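Local atomic coordinates of DUF952 domain-containing protein (Caulobacter vibrioides, PDB entry 2O0Q), a protein that is of unknown function but belongs to the DUF952 family, which is grouped with the ADP-ribosyl clan, a kinship that by itself fixes no activity. Residues Leu3-Leu8 against Leu56-Val61; Gln41-Ala46 against Asp104-Leu109; Glu64-Asp69 against Leu84-Leu89. One frame throughout, in Å; residues are numbered along the deposited sequence.

Interaction 1: Leu3-Leu8 against Leu56-Val61; sequences LIYKIL and LVLLAV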
loop_
_atom_site.group_PDB
_atom_site.type_symbol
_atom_site.label_atom_id
_atom_site.label_comp_id
_atom_site.label_asym_id
_atom_site.label_seq_id
_atom_site.Cartn_x
_atom_site.Cartn_y
_atom_site.Cartn_z
ATOM N N LEU A 3 9.969 6.128 0.008
ATOM C CA LEU A 3 8.553 5.962 0.302
ATOM C C LEU A 3 8.052 4.649 -0.283
ATOM O O LEU A 3 8.434 4.267 -1.387
ATOM C CB LEU A 3 7.721 7.090 -0.313
ATOM C CG LEU A 3 7.749 8.492 0.284
ATOM C CD1 LEU A 3 6.762 9.367 -0.481
ATOM C CD2 LEU A 3 7.378 8.439 1.755
ATOM N N ILE A 4 7.212 3.948 0.469
ATOM C CA ILE A 4 6.617 2.724 -0.035
ATOM C C ILE A 4 5.120 2.974 0.068
ATOM O O ILE A 4 4.682 3.865 0.809
ATOM C CB ILE A 4 7.052 1.471 0.757
ATOM C CG1 ILE A 4 6.873 1.681 2.260
ATOM C CG2 ILE A 4 8.504 1.143 0.410
ATOM C CD1 ILE A 4 7.184 0.436 3.076
ATOM N N TYR A 5 4.338 2.213 -0.680
ATOM C CA TYR A 5 2.906 2.446 -0.712
ATOM C C TYR A 5 2.009 1.257 -0.459
ATOM O O TYR A 5 2.320 0.123 -0.821
ATOM C CB TYR A 5 2.520 3.041 -2.063
ATOM C CG TYR A 5 3.278 4.296 -2.426
ATOM C CD1 TYR A 5 4.584 4.238 -2.921
ATOM C CD2 TYR A 5 2.696 5.548 -2.248
ATOM C CE1 TYR A 5 5.292 5.403 -3.227
ATOM C CE2 TYR A 5 3.386 6.714 -2.547
ATOM C CZ TYR A 5 4.682 6.638 -3.035
ATOM O OH TYR A 5 5.354 7.806 -3.321
ATOM N N LYS A 6 0.867 1.556 0.148
ATOM C CA LYS A 6 -0.138 0.559 0.433
ATOM C C LYS A 6 -1.422 1.078 -0.189
ATOM O O LYS A 6 -1.750 2.266 -0.071
ATOM C CB LYS A 6 -0.341 0.391 1.947
ATOM C CG LYS A 6 -1.380 -0.678 2.312
ATOM C CD LYS A 6 -0.887 -2.080 1.956
ATOM C CE LYS A 6 -2.031 -3.089 1.883
ATOM N NZ LYS A 6 -1.543 -4.465 1.522
ATOM N N ILE A 7 -2.132 0.194 -0.874
ATOM C CA ILE A 7 -3.408 0.538 -1.478
ATOM C C ILE A 7 -4.445 -0.274 -0.710
ATOM O O ILE A 7 -4.281 -1.482 -0.540
ATOM C CB ILE A 7 -3.447 0.143 -2.973
ATOM C CG1 ILE A 7 -2.395 0.948 -3.739
ATOM C CG2 ILE A 7 -4.847 0.386 -3.546
ATOM C CD1 ILE A 7 -2.228 0.545 -5.200
ATOM N N LEU A 8 -5.490 0.390 -0.217
ATOM C CA LEU A 8 -6.540 -0.305 0.522
ATOM C C LEU A 8 -7.857 0.449 0.419
ATOM O O LEU A 8 -7.891 1.624 0.038
ATOM C CB LEU A 8 -6.153 -0.482 2.001
ATOM C CG LEU A 8 -6.362 0.661 3.006
ATOM C CD1 LEU A 8 -6.039 0.156 4.400
ATOM C CD2 LEU A 8 -5.490 1.843 2.678
ATOM N N LEU A 56 -10.884 3.933 -3.088
ATOM C CA LEU A 56 -9.607 3.383 -2.657
ATOM C C LEU A 56 -8.764 4.508 -2.078
ATOM O O LEU A 56 -8.914 5.669 -2.454
ATOM C CB LEU A 56 -8.848 2.756 -3.830
ATOM C CG LEU A 56 -9.375 1.443 -4.415
ATOM C CD1 LEU A 56 -8.514 1.032 -5.610
ATOM C CD2 LEU A 56 -9.353 0.362 -3.342
ATOM N N VAL A 57 -7.881 4.157 -1.154
ATOM C CA VAL A 57 -6.996 5.137 -0.554
ATOM C C VAL A 57 -5.555 4.672 -0.718
ATOM O O VAL A 57 -5.255 3.476 -0.646
ATOM C CB VAL A 57 -7.331 5.362 0.947
ATOM C CG1 VAL A 57 -7.477 4.043 1.648
ATOM C CG2 VAL A 57 -6.242 6.214 1.612
ATOM N N LEU A 58 -4.672 5.628 -0.973
ATOM C CA LEU A 58 -3.255 5.350 -1.148
ATOM C C LEU A 58 -2.508 5.861 0.079
ATOM O O LEU A 58 -2.627 7.035 0.436
ATOM C CB LEU A 58 -2.742 6.064 -2.409
ATOM C CG LEU A 58 -1.289 5.925 -2.880
ATOM C CD1 LEU A 58 -0.354 6.570 -1.885
ATOM C CD2 LEU A 58 -0.943 4.456 -3.086
ATOM N N LEU A 59 -1.748 4.983 0.728
ATOM C CA LEU A 59 -0.973 5.384 1.896
ATOM C C LEU A 59 0.498 5.432 1.505
ATOM O O LEU A 59 1.039 4.453 0.983
ATOM C CB LEU A 59 -1.139 4.393 3.055
ATOM C CG LEU A 59 -2.531 4.031 3.582
ATOM C CD1 LEU A 59 -2.387 2.939 4.639
ATOM C CD2 LEU A 59 -3.240 5.261 4.155
ATOM N N ALA A 60 1.130 6.577 1.748
ATOM C CA ALA A 60 2.549 6.765 1.456
ATOM C C ALA A 60 3.285 6.588 2.778
ATOM O O ALA A 60 2.964 7.251 3.770
ATOM C CB ALA A 60 2.790 8.158 0.893
ATOM N N VAL A 61 4.273 5.700 2.788
ATOM C CA VAL A 61 5.015 5.399 4.005
ATOM C C VAL A 61 6.535 5.491 3.874
ATOM O O VAL A 61 7.117 4.982 2.913
ATOM C CB VAL A 61 4.656 3.976 4.497
ATOM C CG1 VAL A 61 5.493 3.614 5.702
ATOM C CG2 VAL A 61 3.168 3.898 4.827
#
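I4, K6 and L8 pair with V61, L59 and V57 as hydrogen-bonded pairs of two antiparallel strands, whose axes come within 4.5 Å with 155° between their N-to-C directions, and Y5-A60 and I7-L58 are the non-hydrogen-bonded pairs between them. Six backbone bonds tie the strands together, from I4 N to V61 O at 2.7 Å to L8 N to V57 O at 3.1 Å. The CA-H groups of L3 and Y5 add weaker contacts to the carbonyl oxygens of V61 and L59.

Alternation divides the side chains between two faces. On the face of Y5, I7, L58 and A60, the methyl CD1 of L58 lies at the edge of the tyrosine ring, near its plane, 3.2 Å from Y5 CD2. L58 CG is anti to the backbone N (chi1 -178°), which carries the branch toward the neighbouring strand. Its other methyl, CD2, reaches I7 CG1 at 3.9 Å. The small methyl of A60 leaves room for the ring, with A60 CB 3.8 Å from Y5 CE2.

On the other face, I4 CG1 packs against V61 CB at 3.9 Å, the two side chains crossing obliquely. L8 lies near L59 and V57, though the placing of its CD2 against V57 is doubtful. W13 of helix 10-19 touches L8, V57 and L59. K6 CB faces L59 CB, while NZ forms a salt bridge with D28 and a hydrogen bond to H35 O.

Beta-branched and leucine side chains suit these interior strands, each with a neighbour on its far side (34-38 and 93-98). The six bonds satisfy alternate residues, and the neighbouring strands serve others such as Y5, L58 and A60; both faces are left largely apolar for helices and loops to cover, and the lysine charge is met by an aspartate.

Interaction 2: Gln41-Ala46 against Asp104-Leu109; sequences QAQETA and DGVPQL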
loop_
_atom_site.group_PDB
_atom_site.type_symbol
_atom_site.label_atom_id
_atom_site.label_comp_id
_atom_site.label_asym_id
_atom_site.label_seq_id
_atom_site.Cartn_x
_atom_site.Cartn_y
_atom_site.Cartn_z
ATOM N N GLN A 41 6.856 0.384 -8.692
ATOM C CA GLN A 41 6.047 -0.827 -8.821
ATOM C C GLN A 41 4.575 -0.594 -8.455
ATOM O O GLN A 41 3.707 -1.406 -8.786
ATOM C CB GLN A 41 6.638 -1.916 -7.913
ATOM C CG GLN A 41 8.086 -1.631 -7.506
ATOM C CD GLN A 41 8.582 -2.478 -6.343
ATOM O OE1 GLN A 41 7.897 -2.647 -5.321
ATOM N NE2 GLN A 41 9.795 -2.996 -6.484
ATOM N N ALA A 42 4.303 0.525 -7.787
ATOM C CA ALA A 42 2.954 0.865 -7.331
ATOM C C ALA A 42 1.844 0.864 -8.378
ATOM O O ALA A 42 0.773 0.304 -8.145
ATOM C CB ALA A 42 2.977 2.214 -6.623
ATOM N N GLN A 43 2.074 1.504 -9.520
ATOM C CA GLN A 43 1.040 1.545 -10.544
ATOM C C GLN A 43 0.681 0.146 -11.049
ATOM O O GLN A 43 -0.492 -0.153 -11.274
ATOM C CB GLN A 43 1.479 2.430 -11.712
ATOM C CG GLN A 43 0.396 2.653 -12.760
ATOM C CD GLN A 43 -0.854 3.307 -12.194
ATOM O OE1 GLN A 43 -1.923 2.687 -12.133
ATOM N NE2 GLN A 43 -0.728 4.556 -11.776
ATOM N N GLU A 44 1.681 -0.715 -11.226
ATOM C CA GLU A 44 1.413 -2.067 -11.705
ATOM C C GLU A 44 0.602 -2.826 -10.657
ATOM O O GLU A 44 -0.302 -3.596 -10.996
ATOM C CB GLU A 44 2.714 -2.827 -12.007
ATOM C CG GLU A 44 2.471 -4.112 -12.817
ATOM C CD GLU A 44 3.747 -4.828 -13.237
ATOM O OE1 GLU A 44 4.656 -4.171 -13.786
ATOM O OE2 GLU A 44 3.837 -6.059 -13.031
ATOM N N THR A 45 0.923 -2.606 -9.386
ATOM C CA THR A 45 0.191 -3.265 -8.303
ATOM C C THR A 45 -1.273 -2.824 -8.350
ATOM O O THR A 45 -2.188 -3.637 -8.189
ATOM C CB THR A 45 0.793 -2.895 -6.925
ATOM O OG1 THR A 45 2.120 -3.426 -6.831
ATOM C CG2 THR A 45 -0.054 -3.467 -5.784
ATOM N N ALA A 46 -1.489 -1.533 -8.579
ATOM C CA ALA A 46 -2.844 -0.997 -8.645
ATOM C C ALA A 46 -3.607 -1.629 -9.808
ATOM O O ALA A 46 -4.751 -2.055 -9.661
ATOM C CB ALA A 46 -2.798 0.536 -8.800
ATOM N N ASP A 104 -10.291 2.448 -17.877
ATOM C CA ASP A 104 -10.187 0.995 -17.778
ATOM C C ASP A 104 -10.488 0.495 -16.370
ATOM O O ASP A 104 -10.441 -0.707 -16.107
ATOM C CB ASP A 104 -8.785 0.534 -18.174
ATOM C CG ASP A 104 -8.381 1.026 -19.544
ATOM O OD1 ASP A 104 -9.237 0.999 -20.455
ATOM O OD2 ASP A 104 -7.207 1.426 -19.708
ATOM N N GLY A 105 -10.792 1.423 -15.468
ATOM C CA GLY A 105 -11.084 1.050 -14.098
ATOM C C GLY A 105 -9.821 0.906 -13.268
ATOM O O GLY A 105 -9.862 0.423 -12.135
ATOM N N VAL A 106 -8.692 1.318 -13.836
ATOM C CA VAL A 106 -7.409 1.231 -13.140
ATOM C C VAL A 106 -7.175 2.480 -12.290
ATOM O O VAL A 106 -7.317 3.608 -12.771
ATOM C CB VAL A 106 -6.232 1.105 -14.138
ATOM C CG1 VAL A 106 -4.899 1.067 -13.381
ATOM C CG2 VAL A 106 -6.402 -0.140 -14.988
ATOM N N PRO A 107 -6.827 2.294 -11.008
ATOM C CA PRO A 107 -6.572 3.425 -10.108
ATOM C C PRO A 107 -5.381 4.245 -10.621
ATOM O O PRO A 107 -4.342 3.686 -10.976
ATOM C CB PRO A 107 -6.264 2.742 -8.775
ATOM C CG PRO A 107 -7.050 1.446 -8.863
ATOM C CD PRO A 107 -6.757 1.013 -10.278
ATOM N N GLN A 108 -5.526 5.566 -10.663
ATOM C CA GLN A 108 -4.441 6.420 -11.143
ATOM C C GLN A 108 -3.504 6.823 -10.007
ATOM O O GLN A 108 -3.916 7.515 -9.079
ATOM C CB GLN A 108 -5.003 7.682 -11.807
ATOM C CG GLN A 108 -5.874 7.429 -13.026
ATOM C CD GLN A 108 -6.257 8.716 -13.741
ATOM O OE1 GLN A 108 -6.916 9.586 -13.171
ATOM N NE2 GLN A 108 -5.839 8.841 -14.997
ATOM N N LEU A 109 -2.245 6.400 -10.081
ATOM C CA LEU A 109 -1.272 6.743 -9.041
ATOM C C LEU A 109 -0.249 7.768 -9.518
ATOM O O LEU A 109 0.470 8.357 -8.712
ATOM C CB LEU A 109 -0.511 5.499 -8.571
ATOM C CG LEU A 109 -1.271 4.303 -8.001
ATOM C CD1 LEU A 109 -0.308 3.495 -7.139
ATOM C CD2 LEU A 109 -2.444 4.757 -7.178
#
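L109 touches residues 41-46 of helix 39-49 with its branched end. CG is anti to the carbonyl carbon (chi1 -58°), and the methyl CD1 lies against A42, 3.6 Å from A42 CB and 3.5 Å from A42 O. A46, one turn further on, presents its methyl to the same side chain, with A46 CB 4.1 Å from L109 CG. Alanines at these two positions keep the helix surface low enough for a leucine to come close to the backbone.

A46 also faces proline: its CB is 4.1 Å from P107 CB, and the ring carbon P107 CD lies 3.7 Å from A46 O. A compact, puckered ring with no N-H can lie against the helix backbone at A46 in this way. I7 of the central sheet touches both A46 and L109, and L99 and L101 back the loop side.

Q43 borders this apolar patch. Its chain is bent at chi2 (59°), which turns CD toward the loop, 3.7 Å from P107 O; the carboxamide thus sits beside the backbone of P107 and L109 and next to a methyl of V106.

The chemistry is therefore divided. Alanine, leucine and proline carbons form an apolar patch by which the irregular segment packs on helix 39-49, whereas a polar but uncharged glutamine at the partly exposed edge can lie against peptide groups.

Interaction 3: Glu64-Asp69 against Leu84-Leu89; sequences EPLGED and LYRPLL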
loop_
_atom_site.group_PDB
_atom_site.type_symbol
_atom_site.label_atom_id
_atom_site.label_comp_id
_atom_site.label_asym_id
_atom_site.label_seq_id
_atom_site.Cartn_x
_atom_site.Cartn_y
_atom_site.Cartn_z
ATOM N N GLU A 64 12.526 3.659 5.712
ATOM C CA GLU A 64 13.636 3.627 6.661
ATOM C C GLU A 64 13.240 3.556 8.139
ATOM O O GLU A 64 13.722 2.692 8.872
ATOM C CB GLU A 64 14.557 4.820 6.420
ATOM N N PRO A 65 12.363 4.458 8.601
ATOM C CA PRO A 65 11.975 4.406 10.014
ATOM C C PRO A 65 11.156 3.188 10.444
ATOM O O PRO A 65 10.877 3.017 11.631
ATOM C CB PRO A 65 11.223 5.721 10.212
ATOM C CG PRO A 65 10.638 5.983 8.867
ATOM C CD PRO A 65 11.773 5.634 7.938
ATOM N N LEU A 66 10.781 2.335 9.495
ATOM C CA LEU A 66 9.993 1.154 9.836
ATOM C C LEU A 66 10.772 0.136 10.651
ATOM O O LEU A 66 10.197 -0.580 11.470
ATOM C CB LEU A 66 9.434 0.495 8.573
ATOM C CG LEU A 66 8.263 1.262 7.960
ATOM C CD1 LEU A 66 7.729 0.518 6.742
ATOM C CD2 LEU A 66 7.171 1.420 9.008
ATOM N N GLY A 67 12.079 0.065 10.430
ATOM C CA GLY A 67 12.882 -0.875 11.187
ATOM C C GLY A 67 13.109 -2.220 10.526
ATOM O O GLY A 67 12.865 -2.397 9.329
ATOM N N GLU A 68 13.565 -3.180 11.324
ATOM C CA GLU A 68 13.870 -4.521 10.840
ATOM C C GLU A 68 12.679 -5.346 10.373
ATOM O O GLU A 68 12.853 -6.295 9.608
ATOM C CB GLU A 68 14.627 -5.305 11.917
ATOM C CG GLU A 68 13.859 -5.487 13.218
ATOM C CD GLU A 68 14.600 -6.366 14.212
ATOM O OE1 GLU A 68 15.776 -6.064 14.514
ATOM O OE2 GLU A 68 14.008 -7.358 14.693
ATOM N N ASP A 69 11.476 -5.008 10.826
ATOM C CA ASP A 69 10.306 -5.774 10.415
ATOM C C ASP A 69 9.936 -5.549 8.953
ATOM O O ASP A 69 9.060 -6.228 8.418
ATOM C CB ASP A 69 9.107 -5.474 11.319
ATOM C CG ASP A 69 9.241 -6.116 12.692
ATOM O OD1 ASP A 69 9.612 -7.307 12.754
ATOM O OD2 ASP A 69 8.968 -5.438 13.705
ATOM N N LEU A 84 6.073 -5.797 5.156
ATOM C CA LEU A 84 6.121 -5.431 6.573
ATOM C C LEU A 84 5.538 -6.541 7.441
ATOM O O LEU A 84 4.336 -6.803 7.413
ATOM C CB LEU A 84 5.359 -4.121 6.818
ATOM C CG LEU A 84 5.422 -3.570 8.249
ATOM C CD1 LEU A 84 6.870 -3.271 8.621
ATOM C CD2 LEU A 84 4.567 -2.310 8.363
ATOM N N TYR A 85 6.407 -7.182 8.215
ATOM C CA TYR A 85 6.003 -8.282 9.074
ATOM C C TYR A 85 5.499 -7.844 10.441
ATOM O O TYR A 85 5.953 -8.337 11.477
ATOM C CB TYR A 85 7.161 -9.272 9.221
ATOM C CG TYR A 85 7.409 -10.076 7.962
ATOM C CD1 TYR A 85 7.939 -9.483 6.815
ATOM C CD2 TYR A 85 7.063 -11.424 7.904
ATOM C CE1 TYR A 85 8.112 -10.224 5.635
ATOM C CE2 TYR A 85 7.232 -12.164 6.741
ATOM C CZ TYR A 85 7.752 -11.567 5.615
ATOM O OH TYR A 85 7.913 -12.328 4.481
ATOM N N ARG A 86 4.547 -6.918 10.421
ATOM C CA ARG A 86 3.917 -6.386 11.625
ATOM C C ARG A 86 2.881 -5.373 11.166
ATOM O O ARG A 86 2.957 -4.867 10.049
ATOM C CB ARG A 86 4.941 -5.689 12.527
ATOM C CG ARG A 86 5.554 -4.406 11.962
ATOM C CD ARG A 86 6.374 -3.702 13.048
ATOM N NE ARG A 86 7.088 -2.512 12.589
ATOM C CZ ARG A 86 6.520 -1.350 12.270
ATOM N NH1 ARG A 86 5.203 -1.193 12.348
ATOM N NH2 ARG A 86 7.281 -0.335 11.878
ATOM N N PRO A 87 1.889 -5.072 12.013
ATOM C CA PRO A 87 0.889 -4.092 11.580
ATOM C C PRO A 87 1.511 -2.718 11.334
ATOM O O PRO A 87 2.525 -2.365 11.940
ATOM C CB PRO A 87 -0.126 -4.096 12.728
ATOM C CG PRO A 87 0.673 -4.591 13.908
ATOM C CD PRO A 87 1.533 -5.660 13.312
ATOM N N LEU A 88 0.915 -1.958 10.420
ATOM C CA LEU A 88 1.407 -0.622 10.108
ATOM C C LEU A 88 0.710 0.386 11.007
ATOM O O LEU A 88 -0.514 0.489 11.011
ATOM C CB LEU A 88 1.132 -0.277 8.646
ATOM C CG LEU A 88 1.465 1.129 8.154
ATOM C CD1 LEU A 88 2.973 1.322 8.141
ATOM C CD2 LEU A 88 0.889 1.321 6.763
ATOM N N LEU A 89 1.496 1.122 11.781
ATOM C CA LEU A 89 0.945 2.125 12.677
ATOM C C LEU A 89 0.315 3.253 11.876
ATOM O O LEU A 89 0.826 3.638 10.823
ATOM C CB LEU A 89 2.051 2.687 13.571
ATOM C CG LEU A 89 2.173 2.205 15.020
ATOM C CD1 LEU A 89 1.822 0.736 15.155
ATOM C CD2 LEU A 89 3.584 2.491 15.502
#
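The open end of a beta hairpin, where D69 runs into strand 70-74 and Y85 leaves strand 80-84, is joined by a backbone bond from Y85 N to D69 O (2.8 Å). The chain turns at Y85, the centre of an inverse gamma turn, with a weak bond from R86 N to L84 O.

R86 CG takes the crowded position between the backbone N and the carbonyl carbon (chi1 67°), and the chain runs extended to NE. NH2 donates to L66 O at 3.0 Å, nearly straight (172°), on a lone pair and in the guanidinium plane. NH2 also forms a salt bridge with E92, its stronger charged partner. The D69 carboxylate comes to the guanidinium edge, but its salt bridge is long, with OD2 3.7 Å from R86 NE and the two planes 77° apart. L84 CD1 lies over one guanidinium face, and L66 CD1 packs against L84 CD1 at 4.3 Å. The tyrosine ring makes a cation-pi contact with K71, and OH hydrogen-bonds E73.

Arginine is long enough to reach a loop carbonyl while its aliphatic part lies against D69 CB. Strands 70-74 and 80-84 thus form an antiparallel hairpin, left through an inverse gamma turn.

Interaction 1 joins two adjacent interior strands of the six-stranded sheet, and the other two contacts flank it, their centres about 12 and 14 Å away and about 24 Å from each other, on opposite sides of the chain's centre. I7 and L56 carry the packing on to A46, L109 and P107 of interaction 2; on the other face of the sheet, I4, V61 and L59 meet L66 and L88 of interaction 3. Along the chain interactions 1 and 2 alternate, 3-8, 41-46, 56-61, 104-109, while 64-69 and 84-89 fall between the last two. The same two adjacent strands thus link helix 39-49 and the late loop to the open end of the hairpin in one compact domain.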